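Local coordinates for protein GP23.1 (PDB 2XF7) that is a small hexameric all-helical phage protein of unproven function that may act as a chaperone in the virus SPP1, at residues S4-F10 and D32-E37. Numbering follows the deposited sequence.
Sequences SLLYGYF and DLTQEE
Leu33 lies across the start of helix 7-15, its m,t side chain reaching between Tyr7 and Phe10: Leu33 CD2 is 3.9 Å from Tyr7 CA and Leu33 CG 3.8 Å from Phe10 CD2. A branched aliphatic group fills this space between two rings one helical turn apart; Ala27 and Ile41 close in, so all three helices share the apolar centre. Tyr7 (chi1 t) suits its place by pairing an apolar ring, its CD1 3.7 Å from Glu37 CB and its CE1 edge-on to Glu37 O at 3.6 Å, with a hydroxyl hydrogen-bonded to Asp32 of a neighbouring subunit. A capping box starts helix 35-42: the N-cap Thr34 (chi1 p) offers a hydroxyl, OG1, that accepts from Glu37 N (3.0 Å), and Thr34 N donates to Glu37 OE1 (2.8 Å). Glu37 (chi1 m, chi2 t) thus folds its carboxylate back over its own helix N-terminus, where Glu37 OE1 also takes Ser4 OG (2.6 Å) and Glu37 OE2 takes Ser4 N (2.8 Å). Ser4 can donate, and is small enough for its CB to sit 3.4 Å from Asp32 O. Ser4 CA lies 5.8 Å from Leu33 CA. A type I beta turn, closed by Tyr7 N to Ser4 O (3.0 Å), leads into helix 7-15 with Leu6 as N-cap. One water accepts from Leu6 N (3.0 Å) and donates to Asp32 O (2.7 Å), bridging the backbones.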
ATOM      1  N   SER B   4      -2.978   2.506  16.482  1.00 23.22           N
ATOM      2  CA  SER B   4      -3.373   1.178  16.047  1.00 20.66           C
ATOM      3  C   SER B   4      -2.974   1.106  14.554  1.00 20.20           C
ATOM      4  O   SER B   4      -3.132   2.085  13.809  1.00 18.71           O
ATOM      5  CB  SER B   4      -4.881   1.014  16.188  1.00 21.71           C
ATOM      6  OG  SER B   4      -5.235   1.032  17.572  1.00 25.15           O
ATOM      7  N   LEU B   5      -2.453  -0.046  14.133  1.00 23.31           N
ATOM      8  CA  LEU B   5      -2.004  -0.191  12.735  1.00 21.93           C
ATOM      9  C   LEU B   5      -3.108   0.111  11.702  1.00 24.69           C
ATOM     10  O   LEU B   5      -2.807   0.655  10.625  1.00 25.60           O
ATOM     11  CB  LEU B   5      -1.466  -1.603  12.514  1.00 22.93           C
ATOM     12  CG  LEU B   5      -0.115  -1.922  13.159  1.00 32.67           C
ATOM     13  CD1 LEU B   5       0.361  -3.331  12.759  1.00 36.29           C
ATOM     14  CD2 LEU B   5       0.977  -0.879  12.835  1.00 32.82           C
ATOM     15  N   LEU B   6      -4.370  -0.223  12.045  1.00 17.49           N
ATOM     16  CA  LEU B   6      -5.527  -0.014  11.161  1.00 13.01           C
ATOM     17  C   LEU B   6      -6.213   1.311  11.309  1.00 12.86           C
ATOM     18  O   LEU B   6      -7.311   1.515  10.760  1.00 10.96           O
ATOM     19  CB  LEU B   6      -6.525  -1.162  11.396  1.00 12.77           C
ATOM     20  CG  LEU B   6      -5.980  -2.553  10.989  1.00 17.29           C
ATOM     21  CD1 LEU B   6      -6.878  -3.660  11.464  1.00 22.35           C
ATOM     22  CD2 LEU B   6      -5.699  -2.631   9.474  1.00 18.33           C
ATOM     23  N   TYR B   7      -5.619   2.232  12.073  1.00 11.87           N
ATOM     24  CA  TYR B   7      -6.248   3.548  12.202  1.00 11.08           C
ATOM     25  C   TYR B   7      -6.562   4.194  10.790  1.00 12.70           C
ATOM     26  O   TYR B   7      -7.717   4.586  10.511  1.00 11.25           O
ATOM     27  CB  TYR B   7      -5.384   4.480  13.037  1.00 11.66           C
ATOM     28  CG  TYR B   7      -6.019   5.846  13.204  1.00 11.01           C
ATOM     29  CD1 TYR B   7      -7.052   6.046  14.099  1.00 11.10           C
ATOM     30  CD2 TYR B   7      -5.700   6.893  12.341  1.00 10.79           C
ATOM     31  CE1 TYR B   7      -7.665   7.281  14.216  1.00  9.62           C
ATOM     32  CE2 TYR B   7      -6.304   8.144  12.447  1.00 10.55           C
ATOM     33  CZ  TYR B   7      -7.278   8.343  13.403  1.00  8.68           C
ATOM     34  OH  TYR B   7      -7.902   9.550  13.522  1.00 12.13           O
ATOM     35  N   GLY B   8      -5.556   4.260   9.936  1.00 11.67           N
ATOM     36  CA  GLY B   8      -5.752   4.891   8.628  1.00 12.13           C
ATOM     37  C   GLY B   8      -6.776   4.118   7.816  1.00 10.95           C
ATOM     38  O   GLY B   8      -7.575   4.726   7.064  1.00 12.41           O
ATOM     39  N   TYR B   9      -6.706   2.786   7.892  1.00  9.85           N
ATOM     40  CA  TYR B   9      -7.640   1.941   7.154  1.00 12.64           C
ATOM     41  C   TYR B   9      -9.104   2.320   7.532  1.00 13.18           C
ATOM     42  O   TYR B   9      -9.953   2.495   6.654  1.00 11.41           O
ATOM     43  CB  TYR B   9      -7.380   0.474   7.519  1.00 12.87           C
ATOM     44  CG  TYR B   9      -8.318  -0.460   6.840  1.00 14.78           C
ATOM     45  CD1 TYR B   9      -8.100  -0.851   5.522  1.00 14.07           C
ATOM     46  CD2 TYR B   9      -9.377  -1.038   7.536  1.00 18.05           C
ATOM     47  CE1 TYR B   9      -8.934  -1.772   4.898  1.00 17.38           C
ATOM     48  CE2 TYR B   9     -10.230  -1.951   6.919  1.00 19.90           C
ATOM     49  CZ  TYR B   9     -10.004  -2.306   5.591  1.00 22.74           C
ATOM     50  OH  TYR B   9     -10.823  -3.183   4.924  1.00 27.29           O
ATOM     51  N   PHE B  10      -9.410   2.402   8.845  1.00 10.90           N
ATOM     52  CA  PHE B  10     -10.776   2.713   9.287  1.00 10.11           C
ATOM     53  C   PHE B  10     -11.143   4.183   9.002  1.00 11.70           C
ATOM     54  O   PHE B  10     -12.296   4.476   8.617  1.00 11.93           O
ATOM     55  CB  PHE B  10     -10.994   2.360  10.757  1.00 10.46           C
ATOM     56  CG  PHE B  10     -11.086   0.849  10.910  1.00 11.51           C
ATOM     57  CD1 PHE B  10     -12.163   0.146  10.380  1.00 13.60           C
ATOM     58  CD2 PHE B  10     -10.122   0.145  11.622  1.00 11.53           C
ATOM     59  CE1 PHE B  10     -12.250  -1.279  10.523  1.00 16.40           C
ATOM     60  CE2 PHE B  10     -10.241  -1.280  11.807  1.00 14.07           C
ATOM     61  CZ  PHE B  10     -11.283  -1.958  11.222  1.00 15.05           C
ATOM     62  N   ASP B  32      -9.056  -3.638  17.600  1.00 11.31           N
ATOM     63  CA  ASP B  32      -8.357  -3.135  16.402  1.00  9.56           C
ATOM     64  C   ASP B  32      -8.234  -1.580  16.342  1.00 14.51           C
ATOM     65  O   ASP B  32      -7.494  -1.010  15.494  1.00 12.50           O
ATOM     66  CB  ASP B  32      -8.976  -3.671  15.106  1.00 10.82           C
ATOM     67  CG  ASP B  32      -8.733  -5.178  14.919  1.00 10.57           C
ATOM     68  OD1 ASP B  32      -7.704  -5.698  15.424  1.00 13.95           O
ATOM     69  OD2 ASP B  32      -9.603  -5.847  14.335  1.00 12.19           O
ATOM     70  N   LEU B  33      -9.031  -0.913  17.208  1.00 10.29           N
ATOM     71  CA  LEU B  33      -8.994   0.547  17.385  1.00  9.50           C
ATOM     72  C   LEU B  33      -9.228   0.767  18.860  1.00 12.01           C
ATOM     73  O   LEU B  33      -9.897  -0.050  19.530  1.00 11.19           O
ATOM     74  CB  LEU B  33     -10.158   1.293  16.680  1.00 11.10           C
ATOM     75  CG  LEU B  33     -10.142   1.401  15.158  1.00 14.19           C
ATOM     76  CD1 LEU B  33     -11.430   2.131  14.698  1.00 14.79           C
ATOM     77  CD2 LEU B  33      -8.907   2.189  14.699  1.00 12.26           C
ATOM     78  N   THR B  34      -8.685   1.887  19.355  1.00 10.97           N
ATOM     79  CA  THR B  34      -9.090   2.254  20.742  1.00 10.29           C
ATOM     80  C   THR B  34     -10.372   3.112  20.617  1.00 12.74           C
ATOM     81  O   THR B  34     -10.688   3.686  19.541  1.00 12.32           O
ATOM     82  CB  THR B  34      -7.993   3.095  21.446  1.00 11.56           C
ATOM     83  OG1 THR B  34      -7.853   4.335  20.742  1.00 13.24           O
ATOM     84  CG2 THR B  34      -6.652   2.348  21.478  1.00 14.74           C
ATOM     85  N   GLN B  35     -11.071   3.285  21.762  1.00 12.18           N
ATOM     86  CA  GLN B  35     -12.252   4.147  21.727  1.00 11.51           C
ATOM     87  C   GLN B  35     -11.854   5.588  21.308  1.00 12.51           C
ATOM     88  O   GLN B  35     -12.582   6.240  20.545  1.00 11.57           O
ATOM     89  CB  GLN B  35     -12.905   4.191  23.127  1.00 12.49           C
ATOM     90  CG  GLN B  35     -14.191   5.005  23.075  1.00 13.24           C
ATOM     91  CD  GLN B  35     -15.218   4.401  22.129  1.00 29.93           C
ATOM     92  OE1 GLN B  35     -15.593   3.217  22.235  1.00 27.19           O
ATOM     93  NE2 GLN B  35     -15.677   5.182  21.160  1.00 21.12           N
ATOM     94  N   GLU B  36     -10.723   6.091  21.826  1.00  9.95           N
ATOM     95  CA  GLU B  36     -10.239   7.442  21.498  1.00 12.24           C
ATOM     96  C   GLU B  36     -10.010   7.555  19.974  1.00 13.47           C
ATOM     97  O   GLU B  36     -10.395   8.573  19.363  1.00 13.04           O
ATOM     98  CB  GLU B  36      -8.919   7.720  22.212  1.00 13.11           C
ATOM     99  CG  GLU B  36      -8.413   9.082  21.706  1.00 16.33           C
ATOM    100  CD  GLU B  36      -7.371   9.656  22.614  1.00 31.43           C
ATOM    101  OE1 GLU B  36      -7.729   9.851  23.806  1.00 17.91           O
ATOM    102  OE2 GLU B  36      -6.218   9.879  22.146  1.00 21.56           O
ATOM    103  N   GLU B  37      -9.422   6.507  19.371  1.00 10.19           N
ATOM    104  CA  GLU B  37      -9.219   6.535  17.916  1.00 10.83           C
ATOM    105  C   GLU B  37     -10.580   6.569  17.179  1.00 11.71           C
ATOM    106  O   GLU B  37     -10.724   7.316  16.198  1.00 11.18           O
ATOM    107  CB  GLU B  37      -8.418   5.306  17.461  1.00 11.67           C
ATOM    108  CG  GLU B  37      -6.943   5.496  17.813  1.00 13.30           C
ATOM    109  CD  GLU B  37      -6.134   4.230  17.570  1.00 24.25           C
ATOM    110  OE1 GLU B  37      -6.702   3.127  17.744  1.00 14.17           O
ATOM    111  OE2 GLU B  37      -4.968   4.328  17.119  1.00 18.65           O
TER
HETATM  112  O   HOH W   1      -5.129  -1.809  14.501  1.00 22.99           O